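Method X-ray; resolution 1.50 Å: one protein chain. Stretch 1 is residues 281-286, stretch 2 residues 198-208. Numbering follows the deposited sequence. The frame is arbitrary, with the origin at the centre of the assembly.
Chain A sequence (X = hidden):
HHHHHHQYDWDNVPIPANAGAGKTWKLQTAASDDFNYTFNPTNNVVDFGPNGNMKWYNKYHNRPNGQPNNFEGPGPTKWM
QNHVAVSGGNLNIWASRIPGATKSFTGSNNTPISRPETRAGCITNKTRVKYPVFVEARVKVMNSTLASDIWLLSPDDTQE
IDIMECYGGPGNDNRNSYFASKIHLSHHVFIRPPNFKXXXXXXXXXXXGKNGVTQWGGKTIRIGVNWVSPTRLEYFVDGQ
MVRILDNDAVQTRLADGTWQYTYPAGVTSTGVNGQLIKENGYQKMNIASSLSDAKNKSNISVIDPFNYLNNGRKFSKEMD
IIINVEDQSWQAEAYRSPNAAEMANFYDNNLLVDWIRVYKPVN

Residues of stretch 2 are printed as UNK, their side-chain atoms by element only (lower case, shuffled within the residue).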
# COMPACT_ATOMS: atom_id res chain seq x y z
N GLY A 281 21.36 -4.03 -6.11
CA GLY A 281 20.55 -3.00 -5.41
C GLY A 281 19.27 -3.45 -4.70
O GLY A 281 18.53 -2.63 -4.14
N TYR A 282 19.02 -4.75 -4.70
CA TYR A 282 17.79 -5.32 -4.16
C TYR A 282 18.17 -6.47 -3.25
O TYR A 282 19.31 -6.95 -3.31
CB TYR A 282 16.93 -5.85 -5.31
CG TYR A 282 16.31 -4.76 -6.13
CD1 TYR A 282 15.13 -4.14 -5.72
CD2 TYR A 282 16.92 -4.32 -7.30
CE1 TYR A 282 14.56 -3.12 -6.47
CE2 TYR A 282 16.37 -3.29 -8.06
CZ TYR A 282 15.19 -2.70 -7.63
OH TYR A 282 14.62 -1.68 -8.37
N GLN A 283 17.26 -6.90 -2.39
CA GLN A 283 17.52 -8.09 -1.57
C GLN A 283 17.96 -9.26 -2.44
O GLN A 283 17.32 -9.59 -3.45
CB GLN A 283 16.26 -8.48 -0.80
CG GLN A 283 16.43 -9.80 -0.05
CD GLN A 283 15.21 -10.24 0.71
OE1 GLN A 283 14.10 -9.83 0.41
NE2 GLN A 283 15.42 -11.09 1.71
N LYS A 284 19.09 -9.89 -2.09
CA LYS A 284 19.57 -11.05 -2.84
C LYS A 284 18.67 -12.25 -2.60
O LYS A 284 18.40 -12.63 -1.44
CB LYS A 284 21.02 -11.37 -2.46
CG LYS A 284 21.65 -12.43 -3.35
CD LYS A 284 23.08 -12.73 -2.92
CE LYS A 284 23.67 -13.85 -3.79
NZ LYS A 284 25.04 -14.15 -3.30
N MET A 285 18.19 -12.83 -3.70
CA MET A 285 17.25 -13.96 -3.62
C MET A 285 17.79 -15.12 -4.45
O MET A 285 18.48 -14.91 -5.47
CB MET A 285 15.88 -13.55 -4.19
CG MET A 285 15.28 -12.30 -3.53
SD MET A 285 14.78 -12.58 -1.82
CE MET A 285 13.20 -13.37 -2.01
N ASN A 286 17.48 -16.33 -4.00
CA ASN A 286 17.81 -17.52 -4.78
C ASN A 286 16.56 -18.05 -5.49
O ASN A 286 15.45 -17.78 -5.08
CB ASN A 286 18.36 -18.61 -3.86
CG ASN A 286 19.75 -18.30 -3.33
OD1 ASN A 286 20.49 -17.48 -3.88
ND2 ASN A 286 20.12 -18.99 -2.25
N UNK A 198 12.25 -0.35 10.61
CA UNK A 198 11.23 -0.53 9.58
C UNK A 198 11.73 -1.57 8.58
O UNK A 198 12.80 -1.43 8.02
o UNK A 198 9.81 1.81 7.10
c UNK A 198 11.00 0.82 8.90
c UNK A 198 9.97 0.78 7.78
o UNK A 198 9.32 -0.26 7.57
N UNK A 199 10.96 -2.64 8.41
CA UNK A 199 11.21 -3.62 7.34
C UNK A 199 10.06 -3.66 6.32
O UNK A 199 8.90 -3.67 6.70
c UNK A 199 11.40 -5.02 7.90
c UNK A 199 12.98 -6.99 5.06
c UNK A 199 12.79 -6.12 6.13
c UNK A 199 11.91 -7.78 4.64
o UNK A 199 12.10 -8.66 3.60
c UNK A 199 11.57 -6.02 6.78
c UNK A 199 10.67 -7.70 5.27
c UNK A 199 10.51 -6.80 6.35
N UNK A 200 10.42 -3.69 5.04
CA UNK A 200 9.49 -3.93 3.94
C UNK A 200 10.21 -4.76 2.86
O UNK A 200 11.45 -4.77 2.79
c UNK A 200 9.73 -0.49 2.18
c UNK A 200 10.16 -1.85 2.64
n UNK A 200 8.77 -0.47 1.30
o UNK A 200 10.21 0.55 2.66
c UNK A 200 9.03 -2.61 3.34
N UNK A 201 9.44 -5.46 2.02
CA UNK A 201 10.07 -6.20 0.93
C UNK A 201 10.89 -5.31 0.01
O UNK A 201 10.43 -4.25 -0.43
c UNK A 201 8.89 -6.82 0.18
c UNK A 201 7.99 -5.68 2.08
c UNK A 201 7.82 -6.95 1.27
N UNK A 202 12.11 -5.78 -0.25
CA UNK A 202 13.07 -5.07 -1.09
C UNK A 202 13.67 -6.00 -2.15
O UNK A 202 14.70 -5.67 -2.75
c UNK A 202 14.17 -4.46 -0.23
N UNK A 203 13.05 -7.16 -2.38
CA UNK A 203 13.45 -7.99 -3.50
C UNK A 203 13.02 -7.31 -4.80
O UNK A 203 11.99 -6.61 -4.85
c UNK A 203 12.94 -9.44 -3.41
c UNK A 203 11.43 -9.56 -3.29
o UNK A 203 10.85 -8.99 -2.33
o UNK A 203 10.83 -10.29 -4.12
N UNK A 204 13.81 -7.53 -5.85
CA UNK A 204 13.49 -7.01 -7.17
C UNK A 204 12.03 -7.34 -7.56
O UNK A 204 11.29 -6.47 -8.07
c UNK A 204 14.47 -7.55 -8.21
c UNK A 204 14.98 -8.16 -10.60
c UNK A 204 14.42 -5.76 -9.98
c UNK A 204 14.17 -7.22 -9.68
N UNK A 205 11.62 -8.57 -7.31
CA UNK A 205 10.28 -9.02 -7.73
C UNK A 205 9.13 -8.32 -6.99
O UNK A 205 7.99 -8.38 -7.44
c UNK A 205 10.16 -10.54 -7.61
o UNK A 205 11.40 -10.70 -9.69
c UNK A 205 10.89 -11.28 -8.72
n UNK A 205 10.92 -12.62 -8.59
N UNK A 206 9.43 -7.63 -5.88
CA UNK A 206 8.36 -6.91 -5.18
C UNK A 206 7.92 -5.67 -5.94
O UNK A 206 6.88 -5.09 -5.65
c UNK A 206 8.74 -6.56 -3.73
o UNK A 206 9.69 -5.51 -3.67
N UNK A 207 8.76 -5.24 -6.88
CA UNK A 207 8.43 -4.13 -7.77
C UNK A 207 7.85 -4.78 -9.03
O UNK A 207 8.58 -5.13 -9.97
n UNK A 207 10.93 -2.13 -4.71
c UNK A 207 10.85 -3.04 -5.73
c UNK A 207 8.72 -0.29 -6.84
c UNK A 207 8.50 0.89 -6.10
c UNK A 207 10.15 -1.04 -5.01
c UNK A 207 9.65 -3.24 -8.00
c UNK A 207 10.03 -2.55 -6.73
c UNK A 207 9.11 1.08 -4.84
c UNK A 207 9.57 -1.27 -6.28
c UNK A 207 9.93 0.13 -4.28
N UNK A 208 6.55 -5.01 -9.01
CA UNK A 208 5.90 -5.85 -9.99
C UNK A 208 5.52 -5.08 -11.24
O UNK A 208 5.07 -3.93 -11.19
c UNK A 208 0.70 -6.66 -12.95
c UNK A 208 1.40 -7.84 -12.90
c UNK A 208 1.03 -5.58 -12.10
c UNK A 208 2.46 -7.94 -11.99
c UNK A 208 4.65 -6.50 -9.35
c UNK A 208 3.92 -7.31 -10.34
c UNK A 208 2.08 -5.67 -11.20
c UNK A 208 4.20 -8.58 -10.74
n UNK A 208 3.32 -8.97 -11.73
c UNK A 208 2.82 -6.87 -11.13
O HOH W 1 13.29 -11.30 3.80
O HOH W 2 13.46 -7.38 1.48
O HOH W 3 11.35 -10.42 0.10
O HOH W 4 15.97 -9.41 -5.74

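Position 198 has two side-chain carbons, the second carrying two oxygens. This is a carboxylate on a short stem, out of reach of stretch 1: Asp198.

Position 199 has one carbon, then a six-carbon ring bearing one oxygen. The CA-to-CB bond points sideways, but the ring end comes nearer. Its oxygen lies 3.9 Å from OE1 of Gln283, and two waters fill in between it and the Gln283 amide. It is Tyr199.

Position 200 has three carbons, the third carrying one oxygen and one nitrogen. It makes no contact: Gln200.

Position 201 has three carbons that close a ring onto the backbone N. This is Pro201, also without contact.

Position 202 has a single side-chain carbon, pointing sideways. The backbone does the work here. Gln283 N donates to O of 202 at 2.9 Å, with an N-H...acceptor angle of 160°. The same O sits at the edge of the Tyr282 ring, 3.4 Å from Tyr282 CD1. The residue is Ala202.

Position 203 has two carbons, the second carrying two oxygens. Its CB is 3.7 Å from Met285 CG and 4.0 Å from Gln283 OE1. It is Asp203. A water donates to both Asp203 OD1 and Gln283 OE1. The Asp203 N is buried without a partner.

Position 204 has four carbons, forked at the second. One branch tip lies over the face of the Tyr282 ring, a CH-pi contact. This is Leu204; its CD1 is 3.7 Å from Tyr282 CE2.

Position 205 has two carbons, the second carrying one oxygen and one nitrogen. It does not touch stretch 1: Asn205.

Position 206 has one carbon and one oxygen. It is Ser206. It does not touch stretch 1; both Ser206 OG and Ser206 N donate to Asp203 O, at 2.8 and 2.9 Å.

Position 207 has one carbon, then fused five- and six-membered rings with eight carbons and one nitrogen. It points toward stretch 1 and meets the Tyr282 ring obliquely. It is Trp207, with CD1 3.8 Å from Tyr282 CE1.

Position 208 has the same fused rings, but out of reach: Trp208.

The contact rests on one direct hydrogen bond, Gln283 N to Ala202 O. Beside it, the Tyr282 ring packs against Leu204 and Trp207. Met285 CG packs on Asp203 CB, and waters add further links: one accepts from Ala202 N and donates to Gln283 OE1, and another accepts from Leu204 N and donates to Gln283 O.

Stretch 2 (198-208) DYQPADLNSWW
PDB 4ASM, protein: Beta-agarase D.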